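Local coordinates for protein putative NAD-dependent epimerase/dehydratase (Bacillus halodurans, PDB 3E8X) that binds NADP and is probably an epimerase or dehydratase of the short-chain dehydrogenase/reductase kind, although its substrate and reaction are not known, at residues N30-R35 against I195-V200; Y36-L41 against P59-R64; G180-S185 against A228-Q233. All blocks are in the same frame, centred on the assembly; numbering follows the deposited sequence.

Contact 1 (N30-R35 against I195-V200). With NAP (NADP nicotinamide-adenine-dinucleotide phosphate), chain B.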
loop_
_atom_site.group_PDB
_atom_site.type_symbol
_atom_site.label_atom_id
_atom_site.label_comp_id
_atom_site.label_asym_id
_atom_site.label_seq_id
_atom_site.Cartn_x
_atom_site.Cartn_y
_atom_site.Cartn_z
ATOM N N ASN A 30 -5.401 14.029 18.263
ATOM C CA ASN A 30 -4.644 15.257 18.519
ATOM C C ASN A 30 -4.354 16.114 17.277
ATOM O O ASN A 30 -3.786 17.207 17.411
ATOM C CB ASN A 30 -3.332 14.956 19.255
ATOM C CG ASN A 30 -2.790 16.184 20.008
ATOM O OD1 ASN A 30 -3.542 16.892 20.696
ATOM N ND2 ASN A 30 -1.485 16.434 19.877
ATOM N N GLY A 31 -4.767 15.635 16.100
ATOM C CA GLY A 31 -4.617 16.379 14.864
ATOM C C GLY A 31 -5.619 17.537 14.758
ATOM O O GLY A 31 -6.526 17.646 15.561
ATOM N N LYS A 32 -5.427 18.385 13.760
ATOM C CA LYS A 32 -6.137 19.653 13.642
ATOM C C LYS A 32 -7.610 19.421 13.305
ATOM O O LYS A 32 -8.481 19.912 14.025
ATOM C CB LYS A 32 -5.465 20.553 12.597
ATOM C CG LYS A 32 -4.034 20.956 12.937
ATOM C CD LYS A 32 -3.197 21.336 11.679
ATOM C CE LYS A 32 -1.720 21.076 11.860
ATOM N NZ LYS A 32 -1.182 20.385 10.655
ATOM N N VAL A 33 -7.898 18.622 12.275
ATOM C CA VAL A 33 -9.271 18.191 12.004
ATOM C C VAL A 33 -9.917 17.453 13.194
ATOM O O VAL A 33 -11.021 17.802 13.615
ATOM C CB VAL A 33 -9.385 17.335 10.729
ATOM C CG1 VAL A 33 -10.843 16.805 10.535
ATOM C CG2 VAL A 33 -8.965 18.134 9.503
ATOM N N ALA A 34 -9.205 16.483 13.752
ATOM C CA ALA A 34 -9.704 15.645 14.840
ATOM C C ALA A 34 -10.099 16.417 16.058
ATOM O O ALA A 34 -11.118 16.112 16.715
ATOM C CB ALA A 34 -8.692 14.602 15.213
ATOM N N ARG A 35 -9.292 17.416 16.392
ATOM C CA ARG A 35 -9.607 18.253 17.500
ATOM C C ARG A 35 -10.960 18.938 17.344
ATOM O O ARG A 35 -11.764 18.886 18.287
ATOM C CB ARG A 35 -8.527 19.305 17.694
ATOM C CG ARG A 35 -7.315 18.757 18.429
ATOM C CD ARG A 35 -6.303 19.860 18.596
ATOM N NE ARG A 35 -5.163 19.424 19.390
ATOM C CZ ARG A 35 -4.223 20.255 19.820
ATOM N NH1 ARG A 35 -4.291 21.565 19.515
ATOM N NH2 ARG A 35 -3.220 19.800 20.576
ATOM N N ILE A 195 -10.905 23.676 1.572
ATOM C CA ILE A 195 -11.938 23.508 2.578
ATOM C C ILE A 195 -11.301 23.729 3.952
ATOM O O ILE A 195 -10.187 23.277 4.194
ATOM C CB ILE A 195 -12.696 22.098 2.495
ATOM C CG1 ILE A 195 -13.875 22.056 3.505
ATOM C CG2 ILE A 195 -11.721 20.842 2.642
ATOM C CD1 ILE A 195 -14.874 20.936 3.244
ATOM N N THR A 196 -12.017 24.413 4.841
ATOM C CA THR A 196 -11.504 24.610 6.184
ATOM C C THR A 196 -11.518 23.277 6.955
ATOM O O THR A 196 -12.370 22.426 6.745
ATOM C CB THR A 196 -12.219 25.737 6.983
ATOM O OG1 THR A 196 -13.526 25.329 7.402
ATOM C CG2 THR A 196 -12.288 27.041 6.188
ATOM N N ARG A 197 -10.553 23.101 7.833
ATOM C CA ARG A 197 -10.547 21.940 8.707
ATOM C C ARG A 197 -11.799 21.856 9.623
ATOM O O ARG A 197 -12.248 20.748 9.974
ATOM C CB ARG A 197 -9.259 21.930 9.522
ATOM C CG ARG A 197 -8.023 21.624 8.720
ATOM C CD ARG A 197 -6.777 21.542 9.617
ATOM N NE ARG A 197 -5.626 21.000 8.902
ATOM C CZ ARG A 197 -4.857 21.703 8.091
ATOM N NH1 ARG A 197 -5.047 22.999 7.919
ATOM N NH2 ARG A 197 -3.860 21.108 7.473
ATOM N N HIS A 198 -12.317 23.015 10.040
ATOM C CA HIS A 198 -13.548 23.096 10.832
ATOM C C HIS A 198 -14.701 22.422 10.075
ATOM O O HIS A 198 -15.447 21.647 10.633
ATOM C CB HIS A 198 -13.976 24.536 11.111
ATOM C CG HIS A 198 -13.303 25.178 12.272
ATOM N ND1 HIS A 198 -13.555 24.804 13.576
ATOM C CD2 HIS A 198 -12.412 26.207 12.333
ATOM C CE1 HIS A 198 -12.820 25.553 14.388
ATOM N NE2 HIS A 198 -12.135 26.427 13.665
ATOM N N ASP A 199 -14.812 22.739 8.797
ATOM C CA ASP A 199 -15.898 22.293 7.981
ATOM C C ASP A 199 -15.793 20.815 7.651
ATOM O O ASP A 199 -16.811 20.145 7.603
ATOM C CB ASP A 199 -16.039 23.168 6.724
ATOM C CG ASP A 199 -16.580 24.568 7.015
ATOM O OD1 ASP A 199 -17.543 24.677 7.829
ATOM O OD2 ASP A 199 -16.057 25.552 6.383
ATOM N N VAL A 200 -14.577 20.287 7.462
ATOM C CA VAL A 200 -14.353 18.849 7.312
ATOM C C VAL A 200 -14.877 18.148 8.553
ATOM O O VAL A 200 -15.564 17.144 8.439
ATOM C CB VAL A 200 -12.834 18.484 7.104
ATOM C CG1 VAL A 200 -12.603 16.944 7.049
ATOM C CG2 VAL A 200 -12.300 19.177 5.868
HETATM P PA NAP B . -2.684 16.525 11.532
HETATM O O1A NAP B . -1.265 16.195 11.061
HETATM O O2A NAP B . -2.948 17.817 12.274
HETATM O O5B NAP B . -3.197 15.226 12.352
HETATM C C5B NAP B . -2.507 13.963 12.362
HETATM C C4B NAP B . -2.549 13.267 13.722
HETATM O O4B NAP B . -2.049 11.932 13.521
HETATM C C3B NAP B . -1.673 13.905 14.830
HETATM O O3B NAP B . -2.403 14.289 16.009
HETATM C C2B NAP B . -0.686 12.814 15.214
HETATM O O2B NAP B . -0.338 12.722 16.617
HETATM C C1B NAP B . -1.438 11.556 14.750
HETATM N N9A NAP B . -0.496 10.412 14.661
HETATM C C8A NAP B . 0.684 10.392 14.021
HETATM N N7A NAP B . 1.262 9.190 14.215
HETATM C C5A NAP B . 0.426 8.460 14.980
HETATM C C6A NAP B . 0.470 7.164 15.505
HETATM N N6A NAP B . 1.529 6.367 15.254
HETATM N N1A NAP B . -0.533 6.704 16.288
HETATM C C2A NAP B . -1.579 7.489 16.547
HETATM N N3A NAP B . -1.658 8.745 16.061
HETATM C C4A NAP B . -0.672 9.248 15.272
HETATM O O3 NAP B . -3.636 16.513 10.200
HETATM P PN NAP B . -5.022 17.337 9.938
HETATM O O1N NAP B . -4.624 18.667 9.359
HETATM O O2N NAP B . -5.885 17.112 11.159
HETATM O O5D NAP B . -5.671 16.632 8.650
HETATM C C5D NAP B . -6.359 15.392 8.760
HETATM C C4D NAP B . -5.990 14.555 7.549
HETATM O O4D NAP B . -6.425 15.168 6.334
HETATM C C3D NAP B . -4.483 14.394 7.419
HETATM O O3D NAP B . -4.060 13.296 8.242
HETATM C C2D NAP B . -4.252 14.271 5.909
HETATM O O2D NAP B . -3.964 12.951 5.499
HETATM C C1D NAP B . -5.582 14.718 5.258
HETATM N N1N NAP B . -5.478 15.768 4.197
HETATM C C2N NAP B . -4.681 16.856 4.323
HETATM C C3N NAP B . -4.632 17.825 3.298
HETATM C C7N NAP B . -3.790 19.078 3.402
HETATM O O7N NAP B . -4.046 20.033 2.646
HETATM N N7N NAP B . -2.837 19.137 4.347
HETATM C C4N NAP B . -5.415 17.652 2.154
HETATM C C5N NAP B . -6.225 16.534 2.055
HETATM C C6N NAP B . -6.235 15.617 3.093
HETATM P P2B NAP B . 0.556 13.817 17.444
HETATM O O1X NAP B . -0.414 14.851 17.948
HETATM O O2X NAP B . 1.168 13.002 18.579
HETATM O O3X NAP B . 1.504 14.367 16.399
#
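V33 and R197 bring the backbones closest, 5.2 Å between their CA atoms, where the first turns of helix 32-43 and helix 197-207 meet beside the cofactor diphosphate. R197 spans the gap with a chain extended from CG to NE. A turn at its last torsion (chi4 81°) then sets the guanidinium with the nicotinamide-side phosphate at its edge. NE donates to NAP O1N over 2.6 Å in a nearly straight bond (163°), and the bond from NH2 to the same oxygen is weak. K32 lies across this arginine: its CB touches R197 CD at 3.4 Å, and its CD sits over one face of the guanidinium, 3.7 Å above the plane and toward the rim. Both cationic side chains converge on the diphosphate, whose negative charge would offset theirs. V33 crosses R197 at about a right angle, its CG2 against R197 CG, while its other methyl, CG1, meets V200 CG1 at 3.9 Å, making a small apolar contact beside the charged groups. The backbone also works on the cofactor: K32 N bonds O2A and V33 N bonds O2N at 2.8 Å. Further along, N30 ND2 donates to O1X of the 2'-phosphate at 2.7 Å. The amide of N30 is held in turn by R35, whose NE and NH2 both reach OD1 side-on from above the same face of the amide. On the other segment, T196 caps helix 197-207 by accepting from D199 N. Segment 30-35 is the end of the glycine-rich loop and the helix start that receive the diphosphate in a Rossmann fold, and R197 closes on it from the other segment; the bond to the 2'-phosphate suits NADP.

Contact 2 (Y36-L41 against P59-R64)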
loop_
_atom_site.group_PDB
_atom_site.type_symbol
_atom_site.label_atom_id
_atom_site.label_comp_id
_atom_site.label_asym_id
_atom_site.label_seq_id
_atom_site.Cartn_x
_atom_site.Cartn_y
_atom_site.Cartn_z
ATOM N N TYR A 36 -11.187 19.628 16.210
ATOM C CA TYR A 36 -12.527 20.145 15.908
ATOM C C TYR A 36 -13.610 19.072 15.919
ATOM O O TYR A 36 -14.721 19.292 16.459
ATOM C CB TYR A 36 -12.554 20.932 14.600
ATOM C CG TYR A 36 -11.565 22.052 14.552
ATOM C CD1 TYR A 36 -11.228 22.752 15.723
ATOM C CD2 TYR A 36 -10.970 22.427 13.358
ATOM C CE1 TYR A 36 -10.282 23.773 15.720
ATOM C CE2 TYR A 36 -10.057 23.467 13.324
ATOM C CZ TYR A 36 -9.723 24.152 14.520
ATOM O OH TYR A 36 -8.808 25.193 14.548
ATOM N N LEU A 37 -13.308 17.924 15.305
ATOM C CA LEU A 37 -14.219 16.791 15.319
ATOM C C LEU A 37 -14.680 16.345 16.726
ATOM O O LEU A 37 -15.836 15.979 16.896
ATOM C CB LEU A 37 -13.600 15.597 14.576
ATOM C CG LEU A 37 -14.474 14.366 14.320
ATOM C CD1 LEU A 37 -15.804 14.728 13.585
ATOM C CD2 LEU A 37 -13.662 13.283 13.623
ATOM N N LEU A 38 -13.819 16.402 17.737
ATOM C CA LEU A 38 -14.261 16.026 19.088
ATOM C C LEU A 38 -15.464 16.865 19.537
ATOM O O LEU A 38 -16.458 16.357 20.050
ATOM C CB LEU A 38 -13.114 16.163 20.110
ATOM C CG LEU A 38 -11.890 15.239 19.880
ATOM C CD1 LEU A 38 -10.717 15.604 20.737
ATOM C CD2 LEU A 38 -12.278 13.730 20.029
ATOM N N SER A 39 -15.366 18.164 19.316
ATOM C CA SER A 39 -16.433 19.079 19.647
ATOM C C SER A 39 -17.687 18.881 18.789
ATOM O O SER A 39 -18.790 18.888 19.282
ATOM C CB SER A 39 -15.915 20.522 19.528
ATOM O OG SER A 39 -16.941 21.444 19.819
ATOM N N GLU A 40 -17.502 18.672 17.498
ATOM C CA GLU A 40 -18.647 18.461 16.620
ATOM C C GLU A 40 -19.424 17.211 16.999
ATOM O O GLU A 40 -20.639 17.248 17.020
ATOM C CB GLU A 40 -18.197 18.426 15.185
ATOM C CG GLU A 40 -17.565 19.746 14.712
ATOM C CD GLU A 40 -18.517 20.938 14.740
ATOM O OE1 GLU A 40 -19.765 20.787 14.781
ATOM O OE2 GLU A 40 -17.990 22.060 14.685
ATOM N N LEU A 41 -18.723 16.129 17.352
ATOM C CA LEU A 41 -19.350 14.874 17.729
ATOM C C LEU A 41 -20.099 15.027 19.059
ATOM O O LEU A 41 -21.239 14.589 19.215
ATOM C CB LEU A 41 -18.292 13.752 17.797
ATOM C CG LEU A 41 -17.658 13.216 16.510
ATOM C CD1 LEU A 41 -16.484 12.317 16.896
ATOM C CD2 LEU A 41 -18.668 12.489 15.616
ATOM N N PRO A 59 -5.890 15.702 28.868
ATOM C CA PRO A 59 -6.648 16.769 29.518
ATOM C C PRO A 59 -7.199 17.839 28.575
ATOM O O PRO A 59 -8.372 18.202 28.714
ATOM C CB PRO A 59 -5.654 17.336 30.543
ATOM C CG PRO A 59 -4.750 16.172 30.841
ATOM C CD PRO A 59 -4.612 15.451 29.549
ATOM N N GLU A 60 -6.410 18.315 27.608
ATOM C CA GLU A 60 -6.924 19.346 26.681
ATOM C C GLU A 60 -7.920 18.800 25.676
ATOM O O GLU A 60 -8.824 19.516 25.222
ATOM C CB GLU A 60 -5.791 20.116 25.991
ATOM C CG GLU A 60 -5.071 21.073 26.943
ATOM C CD GLU A 60 -4.128 22.041 26.237
ATOM O OE1 GLU A 60 -4.173 22.205 24.988
ATOM O OE2 GLU A 60 -3.357 22.657 26.948
ATOM N N LEU A 61 -7.772 17.523 25.307
ATOM C CA LEU A 61 -8.764 16.917 24.395
ATOM C C LEU A 61 -10.102 16.686 25.096
ATOM O O LEU A 61 -11.152 16.853 24.487
ATOM C CB LEU A 61 -8.229 15.652 23.742
ATOM C CG LEU A 61 -6.999 15.922 22.847
ATOM C CD1 LEU A 61 -6.601 14.641 22.351
ATOM C CD2 LEU A 61 -7.247 16.991 21.734
ATOM N N ARG A 62 -10.074 16.360 26.382
ATOM C CA ARG A 62 -11.293 16.385 27.189
ATOM C C ARG A 62 -11.962 17.785 27.198
ATOM O O ARG A 62 -13.172 17.865 27.072
ATOM C CB ARG A 62 -11.015 15.957 28.633
ATOM C CG ARG A 62 -10.613 14.547 28.816
ATOM C CD ARG A 62 -10.508 14.172 30.304
ATOM N NE ARG A 62 -9.999 12.803 30.477
ATOM C CZ ARG A 62 -10.757 11.698 30.466
ATOM N NH1 ARG A 62 -12.075 11.757 30.307
ATOM N NH2 ARG A 62 -10.191 10.514 30.626
ATOM N N GLU A 63 -11.178 18.867 27.336
ATOM C CA GLU A 63 -11.687 20.246 27.267
ATOM C C GLU A 63 -12.326 20.534 25.896
ATOM O O GLU A 63 -13.331 21.215 25.790
ATOM C CB GLU A 63 -10.553 21.265 27.480
ATOM C CG GLU A 63 -10.013 21.330 28.891
ATOM C CD GLU A 63 -8.949 22.356 29.044
ATOM O OE1 GLU A 63 -8.525 22.938 28.034
ATOM O OE2 GLU A 63 -8.516 22.595 30.187
ATOM N N ARG A 64 -11.734 20.000 24.855
ATOM C CA ARG A 64 -12.245 20.156 23.465
ATOM C C ARG A 64 -13.442 19.266 23.095
ATOM O O ARG A 64 -13.999 19.369 21.996
ATOM C CB ARG A 64 -11.098 19.887 22.516
ATOM C CG ARG A 64 -9.949 20.850 22.732
ATOM C CD ARG A 64 -9.053 20.803 21.509
ATOM N NE ARG A 64 -8.008 21.805 21.565
ATOM C CZ ARG A 64 -8.135 23.048 21.145
ATOM N NH1 ARG A 64 -9.282 23.483 20.636
ATOM N NH2 ARG A 64 -7.109 23.862 21.251
#
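L38 and L61 share a first torsion, each with CG beside the backbone N and anti to the carbonyl carbon (chi1 -63° in both), but they meet through different branches. In L38 the extended second torsion (chi2 169°) carries CD1 outward to the neighbouring helix. There it lands on L61 at two points, CD2 and CB, both 3.9 Å away, and the two side chains cross obliquely, with the tip of one against the flank of the other. Beneath the pair lies the sheet: L38 also rests on V26 and P48, and L61 on A50 and V52. Helices 32-43 and 58-63 are successive connections in the parallel beta-alpha-beta arrangement of a Rossmann fold, with strand 47-52 running between them in sequence, and here they lie side by side on one face of the sheet. Away from the sheet the backbones themselves close in, S39 and R64 having CA atoms 5.8 Å apart. The carbonyl oxygen of R64 is the atom that pushes in. It comes to 3.2 Å from S39 N, at an angle too poor for a hydrogen bond. The same R64 O stands 3.3 Å from S39 CB. R64 therefore makes its closest approach by its main chain; the nearest its side chain comes to 36-41 is 4.7 Å, from R64 CB to L38 CD1. On another flank of the same helix turn, E40 forms a salt bridge with K202 of helix 197-207.

Contact 3 (G180-S185 against A228-Q233)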
loop_
_atom_site.group_PDB
_atom_site.type_symbol
_atom_site.label_atom_id
_atom_site.label_comp_id
_atom_site.label_asym_id
_atom_site.label_seq_id
_atom_site.Cartn_x
_atom_site.Cartn_y
_atom_site.Cartn_z
ATOM N N GLY A 180 -19.541 26.689 7.160
ATOM C CA GLY A 180 -20.719 25.839 7.302
ATOM C C GLY A 180 -21.312 25.397 5.973
ATOM O O GLY A 180 -22.393 24.784 5.969
ATOM N N LYS A 181 -20.640 25.722 4.858
ATOM C CA LYS A 181 -21.204 25.564 3.506
ATOM C C LYS A 181 -20.151 24.910 2.632
ATOM O O LYS A 181 -18.973 25.312 2.639
ATOM C CB LYS A 181 -21.667 26.891 2.891
ATOM C CG LYS A 181 -22.860 27.591 3.589
ATOM C CD LYS A 181 -23.223 28.960 2.929
ATOM C CE LYS A 181 -24.532 29.564 3.520
ATOM N NZ LYS A 181 -25.237 30.706 2.745
ATOM N N VAL A 182 -20.582 23.864 1.916
ATOM C CA VAL A 182 -19.698 23.008 1.136
ATOM C C VAL A 182 -20.280 22.714 -0.267
ATOM O O VAL A 182 -21.417 23.121 -0.586
ATOM C CB VAL A 182 -19.320 21.693 1.895
ATOM C CG1 VAL A 182 -18.577 21.978 3.249
ATOM C CG2 VAL A 182 -20.541 20.742 2.127
ATOM N N THR A 183 -19.461 22.060 -1.105
ATOM C CA THR A 183 -19.905 21.430 -2.352
ATOM C C THR A 183 -19.345 20.013 -2.324
ATOM O O THR A 183 -18.214 19.806 -1.886
ATOM C CB THR A 183 -19.317 22.084 -3.650
ATOM O OG1 THR A 183 -19.326 23.484 -3.514
ATOM C CG2 THR A 183 -20.174 21.732 -4.882
ATOM N N VAL A 184 -20.099 19.051 -2.849
ATOM C CA VAL A 184 -19.619 17.669 -2.951
ATOM C C VAL A 184 -19.715 17.156 -4.405
ATOM O O VAL A 184 -20.445 17.711 -5.221
ATOM C CB VAL A 184 -20.395 16.729 -1.996
ATOM C CG1 VAL A 184 -20.113 17.073 -0.501
ATOM C CG2 VAL A 184 -21.928 16.764 -2.341
ATOM N N SER A 185 -18.951 16.095 -4.704
ATOM C CA SER A 185 -18.958 15.394 -5.974
ATOM C C SER A 185 -18.379 14.004 -5.747
ATOM O O SER A 185 -17.558 13.811 -4.835
ATOM C CB SER A 185 -18.092 16.122 -6.989
ATOM O OG SER A 185 -18.060 15.424 -8.217
ATOM N N ALA A 228 -25.688 20.242 6.438
ATOM C CA ALA A 228 -26.821 19.352 6.733
ATOM C C ALA A 228 -27.550 18.931 5.452
ATOM O O ALA A 228 -27.846 17.769 5.271
ATOM C CB ALA A 228 -27.806 20.006 7.718
ATOM N N LYS A 229 -27.801 19.892 4.572
ATOM C CA LYS A 229 -28.470 19.639 3.306
ATOM C C LYS A 229 -27.629 18.798 2.328
ATOM O O LYS A 229 -28.146 17.919 1.628
ATOM C CB LYS A 229 -28.918 20.962 2.694
ATOM C CG LYS A 229 -29.587 20.827 1.376
ATOM C CD LYS A 229 -30.130 22.156 0.902
ATOM C CE LYS A 229 -30.665 22.047 -0.471
ATOM N NZ LYS A 229 -30.923 23.387 -1.011
ATOM N N VAL A 230 -26.327 19.051 2.279
ATOM C CA VAL A 230 -25.431 18.257 1.441
ATOM C C VAL A 230 -25.491 16.792 1.869
ATOM O O VAL A 230 -25.548 15.900 1.025
ATOM C CB VAL A 230 -23.958 18.831 1.473
ATOM C CG1 VAL A 230 -23.004 17.824 1.103
ATOM C CG2 VAL A 230 -23.803 20.080 0.520
ATOM N N VAL A 231 -25.491 16.548 3.191
ATOM C CA VAL A 231 -25.459 15.199 3.736
ATOM C C VAL A 231 -26.777 14.489 3.501
ATOM O O VAL A 231 -26.768 13.300 3.236
ATOM C CB VAL A 231 -25.001 15.142 5.252
ATOM C CG1 VAL A 231 -25.244 13.742 5.878
ATOM C CG2 VAL A 231 -23.478 15.529 5.397
ATOM N N GLU A 232 -27.903 15.219 3.589
ATOM C CA GLU A 232 -29.236 14.713 3.243
ATOM C C GLU A 232 -29.326 14.146 1.853
ATOM O O GLU A 232 -30.072 13.214 1.623
ATOM C CB GLU A 232 -30.276 15.816 3.343
ATOM C CG GLU A 232 -30.627 16.167 4.785
ATOM C CD GLU A 232 -31.344 17.520 4.960
ATOM O OE1 GLU A 232 -31.712 18.209 3.960
ATOM O OE2 GLU A 232 -31.523 17.884 6.145
ATOM N N GLN A 233 -28.549 14.714 0.932
ATOM C CA GLN A 233 -28.644 14.378 -0.485
ATOM C C GLN A 233 -27.560 13.449 -0.954
ATOM O O GLN A 233 -27.555 13.055 -2.088
ATOM C CB GLN A 233 -28.662 15.664 -1.283
ATOM C CG GLN A 233 -29.891 16.490 -0.927
ATOM C CD GLN A 233 -30.095 17.673 -1.786
ATOM O OE1 GLN A 233 -29.660 17.699 -2.947
ATOM N NE2 GLN A 233 -30.831 18.638 -1.275
#
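V230 fits against V182 and V184, two residues whose side chains leave strand 181-185 on the same face, with T183 between them turned the other way. With chi1 at 158°, V230 turns CG1 to V184 and CG2 to V182. The tightest point is at V184, whose CG1 lies 3.4 Å from V230 CG1, closer than carbons usually pack, and V184 CG2 follows at 3.8 Å from the same methyl. On the other branch, V230 CG2 reaches V182 CG2 at 3.7 Å. V230 slides past V184 in the opposite direction and crosses V182 at a slant. The sheet continues the apolar layer, since V182 and V184 also touch V220 of strand 216-223, the antiparallel partner of 181-185.

Closeness and burial do not go together here: V182 and V230 are buried, whereas V184, although it makes the closest approach, is partly exposed and forms the solvent margin. Cutting V230 back to an alanine would probably leave the methyls of V182 and V184 without their helix partner and open a gap between helix and strand. No hydrogen bond or salt bridge crosses between these segments, so the valine contact itself rests on hydrocarbon shape and burial; the directional bonds lie just outside it, where the backbones of V182 and G180 pair with T225 and I227.

Overall arrangement
Contact 1 forms part of the NADP site, and the other two lie farther from the cofactor. Contact 2, with its centre 11 Å from that of contact 1, continues along the same helix 32-43: the rings of Y36 and H198 stack, CE1 to CE1 at 3.4 Å, and L61 CD2 lies 3.8 Å from N30 OD1, in the second shell of the 2'-phosphate site. The side chain of L61 is about 8 Å from the cofactor. Contact 3 sits 17 Å from contact 1 between centres, joined by a probable hydrogen bond from G180 N to D199 OD1 (2.9 Å), and the side chain of V182 stays about 14 Å from NADP. Contacts 2 and 3, 23 Å apart between centres, do not touch.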